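Local coordinates for Mll5499 protein (Mesorhizobium loti, PDB 3BDE), which is of unknown function but belongs to the stress-responsive alpha/beta-barrel (Dabb) family and forms a homodimer of ferredoxin-like subunits, at residues H23-T28 and F108-Y113; T56-L61 and F72-E77. All blocks are in the same frame, centred on the assembly; numbering follows the deposited sequence. Where two conformers were deposited one is given.

From the N terminus the chain lays down strand 21-29 first, and its partner in contact 1 arrives only at the far end, when strand 105-115 pairs antiparallel with it after 79 intervening residues between 23-28 and 108-113. Inside that long loop, after helix 36-50, contact 2 closes a much shorter one: 56-61 and 72-77 form a hairpin with ten residues between them. Contact 2 is therefore nested in contact 1, without crossing. The two join where strand 72-78 runs beside strand 21-29, with Phe27 N 2.8 Å from Phe72 O, giving the strand order 58-63, 72-78, 21-29, 105-115. Both contacts also touch the second subunit.

Contact 1: H23-T28 and F108-Y113; sequences HTVVFT and FLEIDY. With EDO (1,2-ethanediol), chain J; EDO (1,2-ethanediol), chain D.
His23 ND1 points straight at Asp112 OD1, 2.6 Å away with an N-H...O angle of 171°. The carboxylate oxygen lies in the plane of the imidazole and is met on its syn side, although the two planes stand 66° apart. With CG anti to the backbone N (chi1 170°), the ring swings alongside Asp112. Tyr84 OH holds the other carboxylate oxygen, OD2, while NE2 of His23 bonds an ethanediol.

The close-packed part is the middle of this antiparallel ladder, which joins strand 21-29 to strand 105-115 in the ferredoxin-like sheet. Val26 and Leu109 exchange two backbone bonds, N to O each way, both 2.9 Å. Ile111 O takes the Thr24 hydroxyl at 2.5 Å, in the carbonyl plane on a lone pair; a second ethanediol donates to that OG1. Looser is the exposed Phe108 ring, which in the conformer given meets Val25 CG2 obliquely and runs edge-to-face with Trp101. Glu110, partly exposed, brings OE1 to 3.5 Å from His23 CE1. The straight ND1 bond to Asp112 would hold the imidazole's rotation, and the diol, probably from the crystallisation liquor, takes up NE2 in this crystal; the nearby carboxylates would be expected to polarise the ring.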
# COMPACT_ATOMS: atom_id res chain seq x y z
N HIS A 23 -1.06 -3.58 7.52
CA HIS A 23 -2.38 -2.98 7.39
C HIS A 23 -2.23 -1.59 6.83
O HIS A 23 -1.45 -0.76 7.39
CB HIS A 23 -3.08 -2.94 8.75
CG HIS A 23 -4.34 -2.12 8.76
ND1 HIS A 23 -5.37 -2.31 7.88
CD2 HIS A 23 -4.73 -1.13 9.60
CE1 HIS A 23 -6.34 -1.46 8.15
NE2 HIS A 23 -5.97 -0.72 9.18
N THR A 24 -2.90 -1.33 5.71
CA THR A 24 -2.87 0.01 5.14
C THR A 24 -4.24 0.51 4.77
O THR A 24 -5.15 -0.29 4.45
CB THR A 24 -1.98 0.12 3.87
OG1 THR A 24 -2.68 -0.35 2.71
CG2 THR A 24 -0.64 -0.64 4.03
N VAL A 25 -4.40 1.83 4.81
CA VAL A 25 -5.63 2.48 4.37
C VAL A 25 -5.25 3.72 3.56
O VAL A 25 -4.41 4.49 4.02
CB VAL A 25 -6.59 2.80 5.57
CG1 VAL A 25 -5.92 3.76 6.61
CG2 VAL A 25 -7.90 3.37 5.07
N VAL A 26 -5.82 3.88 2.36
CA VAL A 26 -5.59 5.04 1.50
C VAL A 26 -6.90 5.83 1.59
O VAL A 26 -7.98 5.23 1.53
CB VAL A 26 -5.18 4.63 0.04
CG1 VAL A 26 -6.33 4.06 -0.76
CG2 VAL A 26 -4.57 5.80 -0.71
N PHE A 27 -6.82 7.16 1.73
CA PHE A 27 -8.04 7.94 1.94
C PHE A 27 -7.97 9.40 1.56
O PHE A 27 -6.88 9.96 1.33
CB PHE A 27 -8.45 7.85 3.43
CG PHE A 27 -7.45 8.45 4.39
CD1 PHE A 27 -6.40 7.69 4.91
CD2 PHE A 27 -7.58 9.78 4.82
CE1 PHE A 27 -5.48 8.27 5.81
CE2 PHE A 27 -6.67 10.36 5.72
CZ PHE A 27 -5.62 9.60 6.20
N THR A 28 -9.16 9.99 1.50
CA THR A 28 -9.37 11.41 1.24
C THR A 28 -10.32 11.89 2.33
O THR A 28 -11.28 11.19 2.69
CB THR A 28 -9.97 11.64 -0.15
OG1 THR A 28 -8.98 11.30 -1.13
CG2 THR A 28 -10.35 13.09 -0.35
N PHE A 108 -12.32 5.90 1.16
CA PHE A 108 -11.11 5.14 1.47
C PHE A 108 -11.11 3.73 0.89
O PHE A 108 -12.15 3.22 0.45
CB PHE A 108 -10.89 5.09 3.01
CG PHE A 108 -11.84 4.18 3.75
CD1 PHE A 108 -13.10 4.65 4.16
CD2 PHE A 108 -11.49 2.88 4.08
CE1 PHE A 108 -14.01 3.79 4.85
CE2 PHE A 108 -12.40 2.03 4.79
CZ PHE A 108 -13.64 2.48 5.16
N LEU A 109 -9.93 3.12 0.90
CA LEU A 109 -9.73 1.72 0.52
C LEU A 109 -8.81 1.15 1.59
O LEU A 109 -7.84 1.80 1.96
CB LEU A 109 -9.01 1.59 -0.81
CG LEU A 109 -9.72 1.96 -2.10
CD1 LEU A 109 -8.71 2.05 -3.26
CD2 LEU A 109 -10.83 0.95 -2.40
N GLU A 110 -9.13 -0.05 2.06
CA GLU A 110 -8.26 -0.77 2.98
C GLU A 110 -7.54 -1.80 2.13
O GLU A 110 -8.18 -2.51 1.36
CB GLU A 110 -9.05 -1.51 4.07
CG GLU A 110 -9.56 -0.64 5.18
CD GLU A 110 -10.15 -1.46 6.33
OE1 GLU A 110 -9.45 -2.38 6.83
OE2 GLU A 110 -11.30 -1.18 6.74
N ILE A 111 -6.21 -1.85 2.23
CA ILE A 111 -5.38 -2.83 1.53
C ILE A 111 -4.41 -3.42 2.57
O ILE A 111 -3.57 -2.70 3.11
CB ILE A 111 -4.59 -2.18 0.36
CG1 ILE A 111 -5.55 -1.52 -0.66
CG2 ILE A 111 -3.80 -3.21 -0.36
CD1 ILE A 111 -4.89 -0.38 -1.46
N ASP A 112 -4.60 -4.70 2.89
CA ASP A 112 -3.82 -5.42 3.89
C ASP A 112 -2.99 -6.46 3.19
O ASP A 112 -3.49 -7.13 2.27
CB ASP A 112 -4.74 -6.11 4.91
CG ASP A 112 -5.55 -5.14 5.75
OD1 ASP A 112 -5.21 -3.94 5.85
OD2 ASP A 112 -6.56 -5.59 6.34
N TYR A 113 -1.75 -6.64 3.66
CA TYR A 113 -0.82 -7.53 3.06
C TYR A 113 -0.14 -8.48 4.02
O TYR A 113 0.07 -8.16 5.19
CB TYR A 113 0.32 -6.76 2.41
CG TYR A 113 -0.04 -5.82 1.30
CD1 TYR A 113 -0.50 -6.31 0.09
CD2 TYR A 113 0.20 -4.45 1.42
CE1 TYR A 113 -0.78 -5.47 -0.97
CE2 TYR A 113 -0.05 -3.60 0.37
CZ TYR A 113 -0.54 -4.12 -0.83
OH TYR A 113 -0.82 -3.28 -1.88
C1 EDO J . -0.71 0.27 0.50
O1 EDO J . -1.93 1.01 0.46
C2 EDO J . -0.04 0.23 -0.86
O2 EDO J . -0.58 -0.79 -1.69
C1 EDO D . -7.75 3.56 11.16
O1 EDO D . -9.00 2.93 11.43
C2 EDO D . -6.85 2.64 10.38
O2 EDO D . -6.66 1.46 11.16

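Contact 2: T56-L61 and F72-E77; sequences THFEQL and FGFSME. With EDO (1,2-ethanediol), chain F.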
# COMPACT_ATOMS: atom_id res chain seq x y z
N THR A 56 2.96 -1.40 15.19
CA THR A 56 4.38 -1.16 14.92
C THR A 56 4.53 -0.43 13.58
O THR A 56 3.73 -0.61 12.66
CB THR A 56 5.21 -2.46 14.90
OG1 THR A 56 4.90 -3.24 13.75
CG2 THR A 56 4.95 -3.29 16.14
N HIS A 57 5.56 0.40 13.49
CA HIS A 57 5.93 1.10 12.27
C HIS A 57 4.75 1.86 11.67
O HIS A 57 4.51 1.79 10.45
CB HIS A 57 6.52 0.13 11.24
CG HIS A 57 7.66 -0.68 11.75
ND1 HIS A 57 8.84 -0.11 12.18
CD2 HIS A 57 7.81 -2.01 11.89
CE1 HIS A 57 9.67 -1.06 12.57
NE2 HIS A 57 9.07 -2.23 12.39
N PHE A 58 4.01 2.56 12.52
CA PHE A 58 2.91 3.40 12.07
C PHE A 58 3.50 4.56 11.24
O PHE A 58 4.36 5.31 11.74
CB PHE A 58 2.11 3.95 13.25
CG PHE A 58 0.93 4.78 12.82
CD1 PHE A 58 1.06 6.16 12.63
CD2 PHE A 58 -0.32 4.18 12.59
CE1 PHE A 58 -0.03 6.92 12.22
CE2 PHE A 58 -1.40 4.95 12.17
CZ PHE A 58 -1.25 6.33 12.00
N GLU A 59 3.04 4.69 9.99
CA GLU A 59 3.50 5.74 9.09
C GLU A 59 2.34 6.48 8.45
O GLU A 59 1.35 5.86 8.05
CB GLU A 59 4.43 5.17 8.01
CG GLU A 59 5.73 4.61 8.56
CD GLU A 59 6.72 4.16 7.50
OE1 GLU A 59 6.54 4.48 6.30
OE2 GLU A 59 7.71 3.50 7.87
N GLN A 60 2.47 7.81 8.37
CA GLN A 60 1.50 8.64 7.68
C GLN A 60 2.17 9.00 6.37
O GLN A 60 3.33 9.43 6.35
CB GLN A 60 1.15 9.88 8.47
CG GLN A 60 0.44 9.49 9.74
CD GLN A 60 -0.04 10.67 10.50
OE1 GLN A 60 0.72 11.61 10.70
NE2 GLN A 60 -1.32 10.64 10.96
N LEU A 61 1.38 8.90 5.30
CA LEU A 61 1.87 9.05 3.95
C LEU A 61 1.00 9.98 3.13
O LEU A 61 -0.20 10.10 3.40
CB LEU A 61 1.87 7.67 3.30
CG LEU A 61 2.65 6.55 4.03
CD1 LEU A 61 2.26 5.19 3.54
CD2 LEU A 61 4.17 6.80 3.96
N PHE A 72 -4.06 10.56 0.96
CA PHE A 72 -3.22 10.13 2.07
C PHE A 72 -3.29 8.66 2.30
O PHE A 72 -4.20 8.00 1.83
CB PHE A 72 -3.69 10.81 3.37
CG PHE A 72 -3.65 12.31 3.32
CD1 PHE A 72 -2.42 12.97 3.36
CD2 PHE A 72 -4.83 13.07 3.29
CE1 PHE A 72 -2.36 14.34 3.30
CE2 PHE A 72 -4.76 14.45 3.24
CZ PHE A 72 -3.53 15.09 3.25
N GLY A 73 -2.35 8.16 3.08
CA GLY A 73 -2.38 6.79 3.54
C GLY A 73 -1.86 6.63 4.95
O GLY A 73 -1.06 7.45 5.44
N PHE A 74 -2.35 5.59 5.64
CA PHE A 74 -1.73 5.16 6.90
C PHE A 74 -1.29 3.73 6.65
O PHE A 74 -2.00 2.97 5.97
CB PHE A 74 -2.68 5.15 8.12
CG PHE A 74 -3.25 6.47 8.52
CD1 PHE A 74 -2.59 7.70 8.29
CD2 PHE A 74 -4.40 6.48 9.30
CE1 PHE A 74 -3.15 8.90 8.77
CE2 PHE A 74 -4.95 7.65 9.79
CZ PHE A 74 -4.33 8.87 9.53
N SER A 75 -0.10 3.39 7.14
CA SER A 75 0.48 2.07 7.06
C SER A 75 0.98 1.68 8.44
O SER A 75 1.49 2.52 9.17
CB SER A 75 1.64 2.06 6.07
OG SER A 75 2.20 0.79 5.99
N MSE A 76 0.81 0.42 8.80
CA MSE A 76 1.35 -0.11 10.07
C MSE A 76 1.47 -1.62 9.93
O MSE A 76 0.82 -2.24 9.07
CB MSE A 76 0.43 0.27 11.25
CG MSE A 76 -0.92 -0.43 11.24
SE MSE A 76 -2.29 0.56 12.16
CE MSE A 76 -2.70 1.93 10.81
N GLU A 77 2.20 -2.23 10.86
CA GLU A 77 2.42 -3.68 10.86
C GLU A 77 2.07 -4.29 12.21
O GLU A 77 2.27 -3.67 13.26
CB GLU A 77 3.86 -3.97 10.51
CG GLU A 77 4.18 -3.54 9.05
CD GLU A 77 5.60 -3.84 8.62
OE1 GLU A 77 6.37 -4.46 9.36
OE2 GLU A 77 5.95 -3.42 7.51
C1 EDO F . 8.10 -0.02 15.92
O1 EDO F . 6.86 0.61 16.22
C2 EDO F . 9.16 1.04 16.11
O2 EDO F . 9.33 1.96 15.01
O HOH W 1 4.26 0.97 7.89
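Phe58 and Phe74 meet obliquely, ring centroids 5.4 Å apart and planes at 50°, with Phe58 CZ over one face of the Phe74 ring, toward its rim. On the same Phe58 ring, selenomethionine Met76 lies alongside: its SE is at the ring edge, a Met-aromatic contact, and Met76 CE comes within 3.6 Å of Phe58 CE2.

Phe74 can be followed outward. CB lies 4.1 Å from Glu59 O; CG sits under Phe58 CZ, with CD2 slightly farther from the same atom. On the other branch CD1 touches Gln60 CG, and CE1 comes 3.3 Å from Gln60 NE2, whose hydrogen bond goes to Leu42 O. CZ, at the tip, is 3.8 Å from that NE2. Replacing Phe74 by an alanine is likely to leave Phe58 CZ and the Gln60 chain facing a gap beneath helix 36-50, where Ala45 touches the Phe74 side chain.

Strands 58-63 and 72-78 form the beta hairpin of the ferredoxin-like fold, with a beta bulge between Thr56 and Glu59 where the chain turns a corner at His57. At the bulge a water donates to His57 O and also bonds Ser75 OG, bridging the two segments. Beyond it Glu77 O takes both N and OG1 of Thr56, the hydroxyl at 2.7 Å from above the carbonyl plane. Arg22 pairs with Glu77 OE2, while in the conformer given Glu59 OE1 forms a salt bridge with Arg22 of the second subunit.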